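Putative iron-regulated protein A (Parabacteroides distasonis ATCC 8503, PDB 4ECG) probably acts as an imelysin-like protein of the M75 peptidase family, perhaps a metallopeptidase, and binds calcium. Local coordinates at residues Ala151-Phe156 against Ser278-Asn283. Residues are numbered along the deposited sequence; the frame is centred on the assembly and turned at random.
Sequences AEKMLF and SWYSWN
Glu152, the last residue of the GxHxxE signature of imelysin-like proteins, reaches from helix 147-155 to the loop residues Ser278-Asn283. CG is anti to the backbone N (chi1 -167°) and the chain is extended beyond it, which carries the carboxylate to the loop backbone. OE2 accepts two bonds from Ser281, from OG at 2.6 Å and from the backbone N at 2.9 Å. Both donors lie on its anti side but on opposite faces of the carboxylate plane. The backbone N bond is bent, with an N-H...O angle of 133°. OE1 takes a bond from a water at 2.7 Å and is also hydrogen-bonded to His149 ND1. The two polar residues of the signature are thus tied together within a largely helical protein. The same water accepts from Tyr280 N and sits over one face of the Tyr280 ring. Lys153 covers the opposite face, with CG 3.8 Å from the ring centroid in a CH-pi contact. Tyr280 also meets the ring of Trp111, which belongs to a calcium site with no metal bound in this chain. Beyond the end of the helix, Ser281 CB sits over the centre of the Phe156 ring, 3.5 Å from its centroid. Trp81 of helix 71-89 packs edge-to-face with Phe156.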
ATOM      1  N   ALA A 151      14.684  -7.037   0.547  1.00 39.38           N
ATOM      2  CA  ALA A 151      14.458  -8.393   0.019  1.00 41.94           C
ATOM      3  C   ALA A 151      14.419  -8.341  -1.542  1.00 41.92           C
ATOM      4  O   ALA A 151      15.115  -9.080  -2.197  1.00 46.13           O
ATOM      5  CB  ALA A 151      13.160  -8.981   0.613  1.00 36.73           C
ATOM      6  N   GLU A 152      13.694  -7.376  -2.093  1.00 43.06           N
ATOM      7  CA  GLU A 152      13.517  -7.203  -3.539  1.00 42.77           C
ATOM      8  C   GLU A 152      14.844  -7.053  -4.210  1.00 45.85           C
ATOM      9  O   GLU A 152      15.107  -7.679  -5.257  1.00 41.01           O
ATOM     10  CB  GLU A 152      12.680  -5.931  -3.806  1.00 43.64           C
ATOM     11  CG  GLU A 152      12.143  -5.782  -5.226  1.00 44.90           C
ATOM     12  CD  GLU A 152      11.650  -4.383  -5.574  1.00 46.16           C
ATOM     13  OE1 GLU A 152      11.749  -3.418  -4.734  1.00 43.84           O
ATOM     14  OE2 GLU A 152      11.199  -4.263  -6.727  1.00 41.88           O
ATOM     15  N   LYS A 153      15.679  -6.199  -3.608  1.00 44.98           N
ATOM     16  CA  LYS A 153      16.945  -5.816  -4.200  1.00 45.36           C
ATOM     17  C   LYS A 153      17.852  -7.029  -4.288  1.00 44.12           C
ATOM     18  O   LYS A 153      18.620  -7.116  -5.217  1.00 47.27           O
ATOM     19  CB  LYS A 153      17.684  -4.704  -3.410  1.00 44.08           C
ATOM     20  CG  LYS A 153      18.785  -4.051  -4.261  1.00 45.98           C
ATOM     21  CD  LYS A 153      19.574  -2.939  -3.534  1.00 47.65           C
ATOM     22  CE  LYS A 153      20.654  -2.266  -4.404  1.00 47.49           C
ATOM     23  NZ  LYS A 153      21.812  -3.154  -4.752  1.00 48.93           N
HETATM   24  N   MSE A 154      17.715  -7.953  -3.341  1.00 44.92           N
HETATM   25  CA  MSE A 154      18.496  -9.186  -3.287  1.00 43.41           C
HETATM   26  C   MSE A 154      17.888 -10.337  -4.101  1.00 44.29           C
HETATM   27  O   MSE A 154      18.608 -11.254  -4.445  1.00 43.13           O
HETATM   28  CB  MSE A 154      18.660  -9.640  -1.837  1.00 43.87           C
HETATM   29  CG  MSE A 154      19.374  -8.647  -0.938  1.00 44.33           C
HETATM   30 SE   MSE A 154      19.321  -9.092   0.977  0.75 41.86          SE
HETATM   31  CE  MSE A 154      20.497  -7.682   1.520  1.00 43.01           C
ATOM     32  N   LEU A 155      16.583 -10.310  -4.380  1.00 43.31           N
ATOM     33  CA  LEU A 155      15.932 -11.410  -5.101  1.00 44.78           C
ATOM     34  C   LEU A 155      15.862 -11.215  -6.637  1.00 45.12           C
ATOM     35  O   LEU A 155      15.754 -12.179  -7.402  1.00 47.05           O
ATOM     36  CB  LEU A 155      14.511 -11.591  -4.566  1.00 42.74           C
ATOM     37  CG  LEU A 155      14.387 -12.187  -3.190  1.00 42.60           C
ATOM     38  CD1 LEU A 155      12.921 -12.100  -2.748  1.00 43.62           C
ATOM     39  CD2 LEU A 155      14.908 -13.626  -3.147  1.00 41.50           C
ATOM     40  N   PHE A 156      15.909  -9.965  -7.049  1.00 42.16           N
ATOM     41  CA  PHE A 156      15.541  -9.529  -8.377  1.00 46.10           C
ATOM     42  C   PHE A 156      16.652  -8.682  -9.025  1.00 47.07           C
ATOM     43  O   PHE A 156      17.349  -7.941  -8.356  1.00 45.09           O
ATOM     44  CB  PHE A 156      14.270  -8.634  -8.330  1.00 39.84           C
ATOM     45  CG  PHE A 156      13.004  -9.353  -8.010  1.00 40.88           C
ATOM     46  CD1 PHE A 156      12.289 -10.042  -9.019  1.00 45.43           C
ATOM     47  CD2 PHE A 156      12.462  -9.313  -6.747  1.00 41.69           C
ATOM     48  CE1 PHE A 156      11.107 -10.684  -8.734  1.00 44.04           C
ATOM     49  CE2 PHE A 156      11.260  -9.955  -6.462  1.00 42.46           C
ATOM     50  CZ  PHE A 156      10.602 -10.653  -7.447  1.00 44.45           C
ATOM     51  N   SER A 278       9.957  -0.082  -6.480  1.00 44.78           N
ATOM     52  CA  SER A 278       9.792  -1.432  -7.062  1.00 41.72           C
ATOM     53  C   SER A 278      10.327  -1.503  -8.494  1.00 45.36           C
ATOM     54  O   SER A 278       9.981  -2.376  -9.239  1.00 43.26           O
ATOM     55  CB  SER A 278       8.352  -1.916  -7.056  1.00 41.51           C
ATOM     56  OG  SER A 278       7.878  -1.975  -5.743  1.00 43.50           O
ATOM     57  N   TRP A 279      11.249  -0.637  -8.857  1.00 42.89           N
ATOM     58  CA  TRP A 279      11.980  -0.869 -10.064  1.00 44.71           C
ATOM     59  C   TRP A 279      12.875  -2.075 -10.069  1.00 44.71           C
ATOM     60  O   TRP A 279      13.194  -2.596 -11.142  1.00 50.11           O
ATOM     61  CB  TRP A 279      12.749   0.392 -10.459  1.00 47.03           C
ATOM     62  CG  TRP A 279      14.109   0.606  -9.864  1.00 47.50           C
ATOM     63  CD1 TRP A 279      14.432   1.355  -8.746  1.00 47.35           C
ATOM     64  CD2 TRP A 279      15.397   0.157 -10.402  1.00 46.84           C
ATOM     65  NE1 TRP A 279      15.783   1.360  -8.526  1.00 46.46           N
ATOM     66  CE2 TRP A 279      16.424   0.704  -9.506  1.00 46.79           C
ATOM     67  CE3 TRP A 279      15.779  -0.608 -11.477  1.00 48.36           C
ATOM     68  CZ2 TRP A 279      17.764   0.495  -9.708  1.00 46.63           C
ATOM     69  CZ3 TRP A 279      17.139  -0.819 -11.678  1.00 54.17           C
ATOM     70  CH2 TRP A 279      18.109  -0.289 -10.791  1.00 54.39           C
ATOM     71  N   TYR A 280      13.314  -2.558  -8.922  1.00 43.75           N
ATOM     72  CA  TYR A 280      14.173  -3.757  -8.958  1.00 42.44           C
ATOM     73  C   TYR A 280      13.456  -4.925  -9.634  1.00 43.73           C
ATOM     74  O   TYR A 280      14.043  -5.650 -10.447  1.00 44.86           O
ATOM     75  CB  TYR A 280      14.657  -4.171  -7.547  1.00 41.31           C
ATOM     76  CG  TYR A 280      15.391  -3.089  -6.777  1.00 42.77           C
ATOM     77  CD1 TYR A 280      16.276  -2.196  -7.414  1.00 45.03           C
ATOM     78  CD2 TYR A 280      15.227  -2.958  -5.411  1.00 44.79           C
ATOM     79  CE1 TYR A 280      16.962  -1.223  -6.688  1.00 47.21           C
ATOM     80  CE2 TYR A 280      15.881  -1.972  -4.705  1.00 42.99           C
ATOM     81  CZ  TYR A 280      16.754  -1.111  -5.326  1.00 45.57           C
ATOM     82  OH  TYR A 280      17.401  -0.106  -4.579  1.00 49.87           O
ATOM     83  N   SER A 281      12.168  -5.073  -9.323  1.00 43.27           N
ATOM     84  CA  SER A 281      11.389  -6.197  -9.754  1.00 42.75           C
ATOM     85  C   SER A 281      10.378  -5.830 -10.833  1.00 43.89           C
ATOM     86  O   SER A 281       9.662  -6.731 -11.330  1.00 40.00           O
ATOM     87  CB  SER A 281      10.635  -6.796  -8.558  1.00 43.49           C
ATOM     88  OG  SER A 281       9.705  -5.881  -8.041  1.00 39.17           O
ATOM     89  N   TRP A 282      10.312  -4.553 -11.193  1.00 40.43           N
ATOM     90  CA  TRP A 282       9.269  -4.053 -12.131  1.00 43.00           C
ATOM     91  C   TRP A 282       7.880  -4.339 -11.586  1.00 43.23           C
ATOM     92  O   TRP A 282       7.071  -4.947 -12.252  1.00 44.94           O
ATOM     93  CB  TRP A 282       9.401  -4.684 -13.534  1.00 39.81           C
ATOM     94  CG  TRP A 282      10.679  -4.387 -14.298  1.00 45.45           C
ATOM     95  CD1 TRP A 282      11.841  -3.785 -13.825  1.00 46.39           C
ATOM     96  CD2 TRP A 282      10.988  -4.712 -15.718  1.00 43.64           C
ATOM     97  NE1 TRP A 282      12.788  -3.712 -14.808  1.00 48.60           N
ATOM     98  CE2 TRP A 282      12.343  -4.233 -15.958  1.00 47.44           C
ATOM     99  CE3 TRP A 282      10.306  -5.345 -16.748  1.00 46.44           C
ATOM    100  CZ2 TRP A 282      12.969  -4.374 -17.191  1.00 51.35           C
ATOM    101  CZ3 TRP A 282      10.937  -5.500 -17.990  1.00 46.21           C
ATOM    102  CH2 TRP A 282      12.238  -5.028 -18.210  1.00 50.05           C
ATOM    103  N   ASN A 283       7.606  -3.948 -10.347  1.00 43.38           N
ATOM    104  CA  ASN A 283       6.312  -4.194  -9.753  1.00 44.90           C
ATOM    105  C   ASN A 283       5.593  -2.883  -9.565  1.00 43.07           C
ATOM    106  O   ASN A 283       4.580  -2.844  -8.906  1.00 42.39           O
ATOM    107  CB  ASN A 283       6.443  -4.956  -8.409  1.00 45.09           C
ATOM    108  CG  ASN A 283       5.333  -6.005  -8.173  1.00 44.41           C
ATOM    109  OD1 ASN A 283       5.300  -7.097  -8.789  1.00 43.89           O
ATOM    110  ND2 ASN A 283       4.484  -5.718  -7.192  1.00 43.26           N
TER
HETATM  111  O   HOH W   1      12.702  -1.198  -6.028  1.00 41.89           O